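Local coordinates for protein S-adenosylmethionine:2-demethylmenaquinone methyltransferase (Geobacillus kaustophilus, PDB 2PCN) that is of unconfirmed function but belongs to the RraA-like family of compact alpha/beta proteins and assembles here as a trimer, at residues V37-F40 / L45-E48; R75-A80 / G101-G106; Y141-A146 / V150-D155. All blocks are in the same frame, centred on the assembly; numbering follows the deposited sequence.

How the interactions relate
Interactions 1, 2 and 3 follow one another along the chain, each closing before the next opens. The centres of interactions 1 and 2 lie about 17 Å apart, and the two touch where helix 44-52 packs against helix 74-82: Arg47 lies on Leu76 and Ile79, and Val46 also reaches Leu76. Interaction 3 is more remote, its centre about 21 Å from that of interaction 1 and 20 Å from that of interaction 2. The first two contacts thus place helices in the alpha/beta part, while interaction 3, on the opposite side of the chain's centre from interaction 1 and touching neither of the others, joins two strands of the mixed sheet that strand 30-38 also belongs to.

Interaction 1. Residues V37-F40 / L45-E48; sequences VDVF and LVRE
Val37 and Val39, at the end of strand 30-38 and just past it, present their side chains to Leu45 and Val46 in the first turn of helix 44-52. The side chains meet through apolar contacts. Val37 does most of the work with one branch: CG1, anti to the backbone N (chi1 -179°), extends toward the helix and touches two residues at once, Leu45 through its CB at 4.0 Å and Val46 through its CG2 at 4.1 Å. The side chains of Val37 and Val46 cross at about a right angle, and a single methyl of each makes the contact. Val39 divides its two methyls between the same partners. Its CG1 comes to 4.4 Å from Leu45 CB, and its CG2 faces Val46 CG2 at 4.5 Å, a looser fit. Short branched valines suit the buried strand side, while Leu45, partly exposed, contributes its CB to the contact.

Polar groups act around this apolar patch. Asp38, whose side chain departs from the helix, makes a salt bridge with Lys64, and the same lysine NZ is hydrogen-bonded to Val39 O. Val37 is backbone-bonded to Val60 and Asp62, and Val39 to Asp62; these partners belong to strand 58-62, where Val39 and Val46 both lie on Val61. The helix is therefore packed over both of these parallel strands, joining them as the connection of a beta-alpha-beta crossover: strand 30-38, helix 44-52, strand 58-62.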
loop_
_atom_site.group_PDB
_atom_site.type_symbol
_atom_site.label_atom_id
_atom_site.label_comp_id
_atom_site.label_asym_id
_atom_site.label_seq_id
_atom_site.Cartn_x
_atom_site.Cartn_y
_atom_site.Cartn_z
ATOM N N VAL A 37 13.557 9.238 20.129
ATOM C CA VAL A 37 14.553 10.013 19.401
ATOM C C VAL A 37 13.786 11.024 18.557
ATOM O O VAL A 37 12.860 10.661 17.830
ATOM C CB VAL A 37 15.406 9.142 18.452
ATOM C CG1 VAL A 37 16.438 10.014 17.750
ATOM C CG2 VAL A 37 16.096 8.036 19.225
ATOM N N ASP A 38 14.171 12.292 18.658
ATOM C CA ASP A 38 13.522 13.359 17.905
ATOM C C ASP A 38 14.571 13.973 16.981
ATOM O O ASP A 38 15.539 14.579 17.442
ATOM C CB ASP A 38 12.972 14.403 18.881
ATOM C CG ASP A 38 12.072 15.422 18.210
ATOM O OD1 ASP A 38 11.197 15.024 17.413
ATOM O OD2 ASP A 38 12.230 16.625 18.499
ATOM N N VAL A 39 14.382 13.802 15.676
ATOM C CA VAL A 39 15.334 14.313 14.691
ATOM C C VAL A 39 14.651 14.880 13.453
ATOM O O VAL A 39 13.431 14.811 13.310
ATOM C CB VAL A 39 16.286 13.193 14.209
ATOM C CG1 VAL A 39 17.037 12.597 15.393
ATOM C CG2 VAL A 39 15.486 12.107 13.484
ATOM N N PHE A 40 15.461 15.438 12.560
ATOM C CA PHE A 40 14.970 15.990 11.307
ATOM C C PHE A 40 16.006 15.735 10.217
ATOM O O PHE A 40 17.002 16.460 10.098
ATOM C CB PHE A 40 14.702 17.491 11.435
ATOM C CG PHE A 40 14.123 18.105 10.193
ATOM C CD1 PHE A 40 12.924 17.639 9.669
ATOM C CD2 PHE A 40 14.787 19.133 9.533
ATOM C CE1 PHE A 40 12.391 18.186 8.502
ATOM C CE2 PHE A 40 14.263 19.687 8.367
ATOM C CZ PHE A 40 13.061 19.211 7.851
ATOM N N LEU A 45 21.750 10.222 16.022
ATOM C CA LEU A 45 21.169 9.875 17.310
ATOM C C LEU A 45 20.325 8.611 17.225
ATOM O O LEU A 45 20.116 7.932 18.229
ATOM C CB LEU A 45 20.339 11.041 17.847
ATOM C CG LEU A 45 21.219 12.238 18.219
ATOM C CD1 LEU A 45 20.348 13.402 18.666
ATOM C CD2 LEU A 45 22.188 11.825 19.327
ATOM N N VAL A 46 19.835 8.295 16.030
ATOM C CA VAL A 46 19.055 7.074 15.852
ATOM C C VAL A 46 20.042 5.924 16.030
ATOM O O VAL A 46 19.762 4.945 16.720
ATOM C CB VAL A 46 18.426 6.986 14.442
ATOM C CG1 VAL A 46 17.698 5.657 14.279
ATOM C CG2 VAL A 46 17.461 8.145 14.232
ATOM N N ARG A 47 21.213 6.058 15.411
ATOM C CA ARG A 47 22.232 5.024 15.524
ATOM C C ARG A 47 22.714 4.859 16.960
ATOM O O ARG A 47 22.799 3.745 17.465
ATOM C CB ARG A 47 23.426 5.335 14.620
ATOM C CG ARG A 47 24.585 4.370 14.826
ATOM C CD ARG A 47 25.501 4.315 13.623
ATOM N NE ARG A 47 26.423 3.186 13.729
ATOM C CZ ARG A 47 26.985 2.574 12.692
ATOM N NH1 ARG A 47 26.720 2.979 11.456
ATOM N NH2 ARG A 47 27.805 1.551 12.891
ATOM N N GLU A 48 23.030 5.965 17.623
ATOM C CA GLU A 48 23.518 5.886 18.995
ATOM C C GLU A 48 22.490 5.233 19.915
ATOM O O GLU A 48 22.850 4.474 20.820
ATOM C CB GLU A 48 23.890 7.279 19.507
ATOM C CG GLU A 48 24.837 8.017 18.574
ATOM C CD GLU A 48 25.536 9.181 19.243
ATOM O OE1 GLU A 48 24.861 9.948 19.961
ATOM O OE2 GLU A 48 26.761 9.331 19.043
#

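Interaction 2. Residues R75-A80 / G101-G106; sequences RLAQIA and GAMPIG
Met103 lays its thioether over the methyl group of Ala77, with SD 3.6 Å from Ala77 CB. The contact sets helix 74-82 against the loop that carries the chain from helix 97-100 into strand 106-109, and this loop is kinked by an inverse gamma turn centred on Pro104. The turn separates two apolar side chains, Met103 and Ile105, and lets both point at the helix. They meet alanines three residues apart, Ala77 and Ala80, which lie on the same side of the helix; their small side chains let the loop come close. Methionine suits the partly exposed site at Ala77 because its flexible, polarisable chain can follow the helix surface. It is extended as far as the sulfur (chi2 -179°), and a chi3 of -138° then sets Met103 CE beside Ala77 CB, at 4.1 Å. Met103 also packs on Asp74 and Cys81 of the same helix.

Ile105 fills the buried site. Its CG1 stands anti to the backbone N (chi1 -167°) and carries CD1 forward to Ala80; the modelled separation from Ala80 CB is too short to be trusted. Cys81 lies beside Ile105 as well, and backbone bonding to Lys27 ties this end of the loop into the body of the fold. Within the turn itself, Ile105 N donates a weak hydrogen bond of 2.8 Å to Met103 O.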
loop_
_atom_site.group_PDB
_atom_site.type_symbol
_atom_site.label_atom_id
_atom_site.label_comp_id
_atom_site.label_asym_id
_atom_site.label_seq_id
_atom_site.Cartn_x
_atom_site.Cartn_y
_atom_site.Cartn_z
ATOM N N ARG A 75 22.149 -1.554 7.921
ATOM C CA ARG A 75 23.210 -1.563 8.929
ATOM C C ARG A 75 22.620 -1.337 10.314
ATOM O O ARG A 75 22.919 -2.073 11.257
ATOM C CB ARG A 75 24.243 -0.475 8.645
ATOM C CG ARG A 75 25.080 -0.699 7.399
ATOM C CD ARG A 75 26.062 0.442 7.237
ATOM N NE ARG A 75 25.374 1.729 7.203
ATOM C CZ ARG A 75 25.869 2.854 7.709
ATOM N NH1 ARG A 75 27.060 2.856 8.294
ATOM N NH2 ARG A 75 25.170 3.979 7.631
ATOM N N LEU A 76 21.789 -0.307 10.438
ATOM C CA LEU A 76 21.164 0.000 11.720
ATOM C C LEU A 76 20.154 -1.061 12.131
ATOM O O LEU A 76 20.021 -1.368 13.317
ATOM C CB LEU A 76 20.503 1.385 11.672
ATOM C CG LEU A 76 21.438 2.550 12.033
ATOM C CD1 LEU A 76 22.705 2.489 11.203
ATOM C CD2 LEU A 76 20.716 3.873 11.819
ATOM N N ALA A 77 19.436 -1.621 11.163
ATOM C CA ALA A 77 18.463 -2.663 11.476
ATOM C C ALA A 77 19.232 -3.877 12.002
ATOM O O ALA A 77 18.775 -4.582 12.899
ATOM C CB ALA A 77 17.666 -3.043 10.230
ATOM N N GLN A 78 20.411 -4.103 11.437
ATOM C CA GLN A 78 21.257 -5.215 11.851
ATOM C C GLN A 78 21.662 -5.030 13.314
ATOM O O GLN A 78 21.670 -5.984 14.094
ATOM C CB GLN A 78 22.494 -5.269 10.961
ATOM C CG GLN A 78 23.426 -6.430 11.229
ATOM C CD GLN A 78 24.540 -6.498 10.203
ATOM O OE1 GLN A 78 25.378 -5.603 10.123
ATOM N NE2 GLN A 78 24.543 -7.556 9.404
ATOM N N ILE A 79 22.002 -3.798 13.683
ATOM C CA ILE A 79 22.385 -3.510 15.061
ATOM C C ILE A 79 21.202 -3.844 15.961
ATOM O O ILE A 79 21.362 -4.456 17.019
ATOM C CB ILE A 79 22.758 -2.015 15.247
ATOM C CG1 ILE A 79 24.010 -1.681 14.435
ATOM C CG2 ILE A 79 22.985 -1.710 16.725
ATOM C CD1 ILE A 79 24.378 -0.216 14.464
ATOM N N ALA A 80 20.006 -3.447 15.532
ATOM C CA ALA A 80 18.803 -3.715 16.306
ATOM C C ALA A 80 18.628 -5.217 16.530
ATOM O O ALA A 80 18.201 -5.643 17.604
ATOM C CB ALA A 80 17.579 -3.136 15.599
ATOM N N GLY A 101 13.186 -6.561 5.207
ATOM C CA GLY A 101 12.055 -7.474 5.193
ATOM C C GLY A 101 12.440 -8.897 5.571
ATOM O O GLY A 101 11.582 -9.709 5.926
ATOM N N ALA A 102 13.734 -9.199 5.502
ATOM C CA ALA A 102 14.238 -10.534 5.827
ATOM C C ALA A 102 14.764 -10.652 7.258
ATOM O O ALA A 102 15.228 -11.716 7.670
ATOM C CB ALA A 102 15.341 -10.919 4.840
ATOM N N MET A 103 14.679 -9.564 8.017
ATOM C CA MET A 103 15.168 -9.553 9.394
ATOM C C MET A 103 14.067 -9.773 10.428
ATOM O O MET A 103 12.958 -9.255 10.289
ATOM C CB MET A 103 15.896 -8.236 9.669
ATOM C CG MET A 103 17.134 -8.040 8.804
ATOM S SD MET A 103 18.009 -6.495 9.154
ATOM C CE MET A 103 18.401 -5.959 7.509
ATOM N N PRO A 104 14.369 -10.543 11.489
ATOM C CA PRO A 104 13.429 -10.860 12.570
ATOM C C PRO A 104 13.179 -9.718 13.554
ATOM O O PRO A 104 13.312 -9.886 14.771
ATOM C CB PRO A 104 14.081 -12.062 13.239
ATOM C CG PRO A 104 15.541 -11.715 13.144
ATOM C CD PRO A 104 15.664 -11.216 11.710
ATOM N N ILE A 105 12.811 -8.557 13.027
ATOM C CA ILE A 105 12.543 -7.407 13.868
ATOM C C ILE A 105 11.409 -6.588 13.265
ATOM O O ILE A 105 11.131 -6.684 12.072
ATOM C CB ILE A 105 13.809 -6.538 14.011
ATOM C CG1 ILE A 105 13.619 -5.528 15.137
ATOM C CG2 ILE A 105 14.118 -5.846 12.692
ATOM C CD1 ILE A 105 14.881 -4.816 15.529
ATOM N N GLY A 106 10.738 -5.799 14.094
ATOM C CA GLY A 106 9.654 -4.982 13.586
ATOM C C GLY A 106 10.160 -3.638 13.100
ATOM O O GLY A 106 11.009 -3.019 13.741
#

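Interaction 3. Residues Y141-A146 / V150-D155; sequences YVYADA and VVANKD
The ring of Tyr141 packs against Asp155, which follows strand 148-152, and these two residues carry much of the contact. After the strand the chain turns through Asn153 and Lys154 and folds back over the tyrosine, so that Asp155 lies over one ring face. Its CB is 3.8 Å from the Tyr141 ring centroid and 19° off the ring normal, a CH-pi contact, while CA sits above the plane toward the rim. With CG anti to the backbone N (chi1 -167°), the carboxylate continues across the ring and brings Asp155 OD2 to 3.7 Å from Tyr141 CZ. Its plane is turned 57° from the ring; OD1 is bonded to Leu157 N. Lys154 projects from this turn to a salt bridge with Glu13.

On the same face of the sheet, Tyr143 leans along the neighbouring strand. Its CB rests on Val150 CG2 at 3.8 Å, and the small methyl of Ala152 lets the ring edge lie beside it, near the ring plane. The branched valine fills in at the ring's root. The ring extends far enough for Tyr143 OH to accept a hydrogen bond from Leu156 N. Leu6 and Cys7 of helix 3-10 cover this face, and Pro114 of a neighbouring subunit packs on Val150.

The other face holds Val142 and Val151, whose CG2 methyls meet at 4.1 Å; Trp136 touches both. Between the strands, four nearly straight backbone bonds join the hydrogen-bonded pairs: Tyr141 N to Ala152 O and Ala152 N to Tyr141 O, each 2.8 Å, then Tyr143 N to Val150 O at 2.9 Å and Val150 N to Tyr143 O at 3.0 Å. Strands 141-145 and 148-152 thus make an antiparallel beta hairpin, added to the mixed sheet beside strand 30-38.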
loop_
_atom_site.group_PDB
_atom_site.type_symbol
_atom_site.label_atom_id
_atom_site.label_comp_id
_atom_site.label_asym_id
_atom_site.label_seq_id
_atom_site.Cartn_x
_atom_site.Cartn_y
_atom_site.Cartn_z
ATOM N N TYR A 141 4.820 2.040 27.030
ATOM C CA TYR A 141 4.840 0.777 26.296
ATOM C C TYR A 141 4.063 0.865 24.991
ATOM O O TYR A 141 2.949 1.386 24.957
ATOM C CB TYR A 141 4.256 -0.343 27.163
ATOM C CG TYR A 141 5.271 -1.040 28.040
ATOM C CD1 TYR A 141 5.961 -2.161 27.580
ATOM C CD2 TYR A 141 5.559 -0.567 29.320
ATOM C CE1 TYR A 141 6.915 -2.797 28.373
ATOM C CE2 TYR A 141 6.513 -1.195 30.122
ATOM C CZ TYR A 141 7.185 -2.310 29.643
ATOM O OH TYR A 141 8.126 -2.935 30.431
ATOM N N VAL A 142 4.648 0.347 23.916
ATOM C CA VAL A 142 3.985 0.375 22.622
ATOM C C VAL A 142 3.739 -1.036 22.095
ATOM O O VAL A 142 4.578 -1.925 22.236
ATOM C CB VAL A 142 4.812 1.185 21.589
ATOM C CG1 VAL A 142 6.177 0.543 21.384
ATOM C CG2 VAL A 142 4.053 1.284 20.275
ATOM N N TYR A 143 2.572 -1.233 21.499
ATOM C CA TYR A 143 2.191 -2.524 20.941
ATOM C C TYR A 143 1.837 -2.281 19.483
ATOM O O TYR A 143 1.040 -1.396 19.170
ATOM C CB TYR A 143 0.976 -3.080 21.683
ATOM C CG TYR A 143 1.198 -3.243 23.170
ATOM C CD1 TYR A 143 1.773 -4.402 23.687
ATOM C CD2 TYR A 143 0.865 -2.221 24.056
ATOM C CE1 TYR A 143 2.011 -4.540 25.056
ATOM C CE2 TYR A 143 1.098 -2.347 25.424
ATOM C CZ TYR A 143 1.671 -3.508 25.917
ATOM O OH TYR A 143 1.895 -3.633 27.271
ATOM N N ALA A 144 2.439 -3.054 18.591
ATOM C CA ALA A 144 2.168 -2.887 17.175
ATOM C C ALA A 144 1.900 -4.201 16.463
ATOM O O ALA A 144 2.434 -5.248 16.830
ATOM C CB ALA A 144 3.335 -2.168 16.507
ATOM N N ASP A 145 1.051 -4.137 15.446
ATOM C CA ASP A 145 0.749 -5.307 14.639
ATOM C C ASP A 145 0.103 -4.873 13.333
ATOM O O ASP A 145 0.067 -3.681 13.017
ATOM C CB ASP A 145 -0.129 -6.320 15.400
ATOM C CG ASP A 145 -1.544 -5.833 15.636
ATOM O OD1 ASP A 145 -1.908 -4.744 15.149
ATOM O OD2 ASP A 145 -2.300 -6.563 16.314
ATOM N N ALA A 146 -0.391 -5.840 12.572
ATOM C CA ALA A 146 -1.010 -5.570 11.279
ATOM C C ALA A 146 -2.204 -4.615 11.308
ATOM O O ALA A 146 -2.524 -4.001 10.288
ATOM C CB ALA A 146 -1.421 -6.890 10.624
ATOM N N VAL A 150 -0.736 0.972 19.310
ATOM C CA VAL A 150 -1.330 1.560 20.501
ATOM C C VAL A 150 -0.269 1.733 21.580
ATOM O O VAL A 150 0.661 0.931 21.687
ATOM C CB VAL A 150 -2.489 0.693 21.042
ATOM C CG1 VAL A 150 -3.555 0.543 19.963
ATOM C CG2 VAL A 150 -1.976 -0.669 21.485
ATOM N N VAL A 151 -0.418 2.785 22.376
ATOM C CA VAL A 151 0.540 3.097 23.429
ATOM C C VAL A 151 -0.100 3.178 24.812
ATOM O O VAL A 151 -1.127 3.829 24.992
ATOM C CB VAL A 151 1.231 4.446 23.140
ATOM C CG1 VAL A 151 2.213 4.780 24.248
ATOM C CG2 VAL A 151 1.934 4.388 21.791
ATOM N N ALA A 152 0.520 2.515 25.784
ATOM C CA ALA A 152 0.040 2.528 27.165
ATOM C C ALA A 152 1.148 3.138 28.023
ATOM O O ALA A 152 2.317 3.107 27.644
ATOM C CB ALA A 152 -0.269 1.109 27.630
ATOM N N ASN A 153 0.791 3.697 29.175
ATOM C CA ASN A 153 1.798 4.307 30.035
ATOM C C ASN A 153 2.529 3.301 30.916
ATOM O O ASN A 153 3.333 3.680 31.769
ATOM C CB ASN A 153 1.166 5.403 30.896
ATOM C CG ASN A 153 0.826 6.648 30.096
ATOM O OD1 ASN A 153 0.294 7.620 30.632
ATOM N ND2 ASN A 153 1.139 6.625 28.802
ATOM N N LYS A 154 2.252 2.020 30.702
ATOM C CA LYS A 154 2.895 0.955 31.461
ATOM C C LYS A 154 2.599 -0.408 30.852
ATOM O O LYS A 154 1.722 -0.535 29.998
ATOM C CB LYS A 154 2.445 0.992 32.927
ATOM C CG LYS A 154 0.939 1.072 33.145
ATOM C CD LYS A 154 0.233 -0.236 32.833
ATOM C CE LYS A 154 -1.241 -0.153 33.196
ATOM N NZ LYS A 154 -1.937 0.946 32.467
ATOM N N ASP A 155 3.338 -1.423 31.287
ATOM C CA ASP A 155 3.143 -2.773 30.779
ATOM C C ASP A 155 1.748 -3.255 31.172
ATOM O O ASP A 155 1.477 -3.506 32.346
ATOM C CB ASP A 155 4.199 -3.713 31.364
ATOM C CG ASP A 155 4.246 -5.048 30.650
ATOM O OD1 ASP A 155 3.173 -5.655 30.454
ATOM O OD2 ASP A 155 5.358 -5.490 30.290
#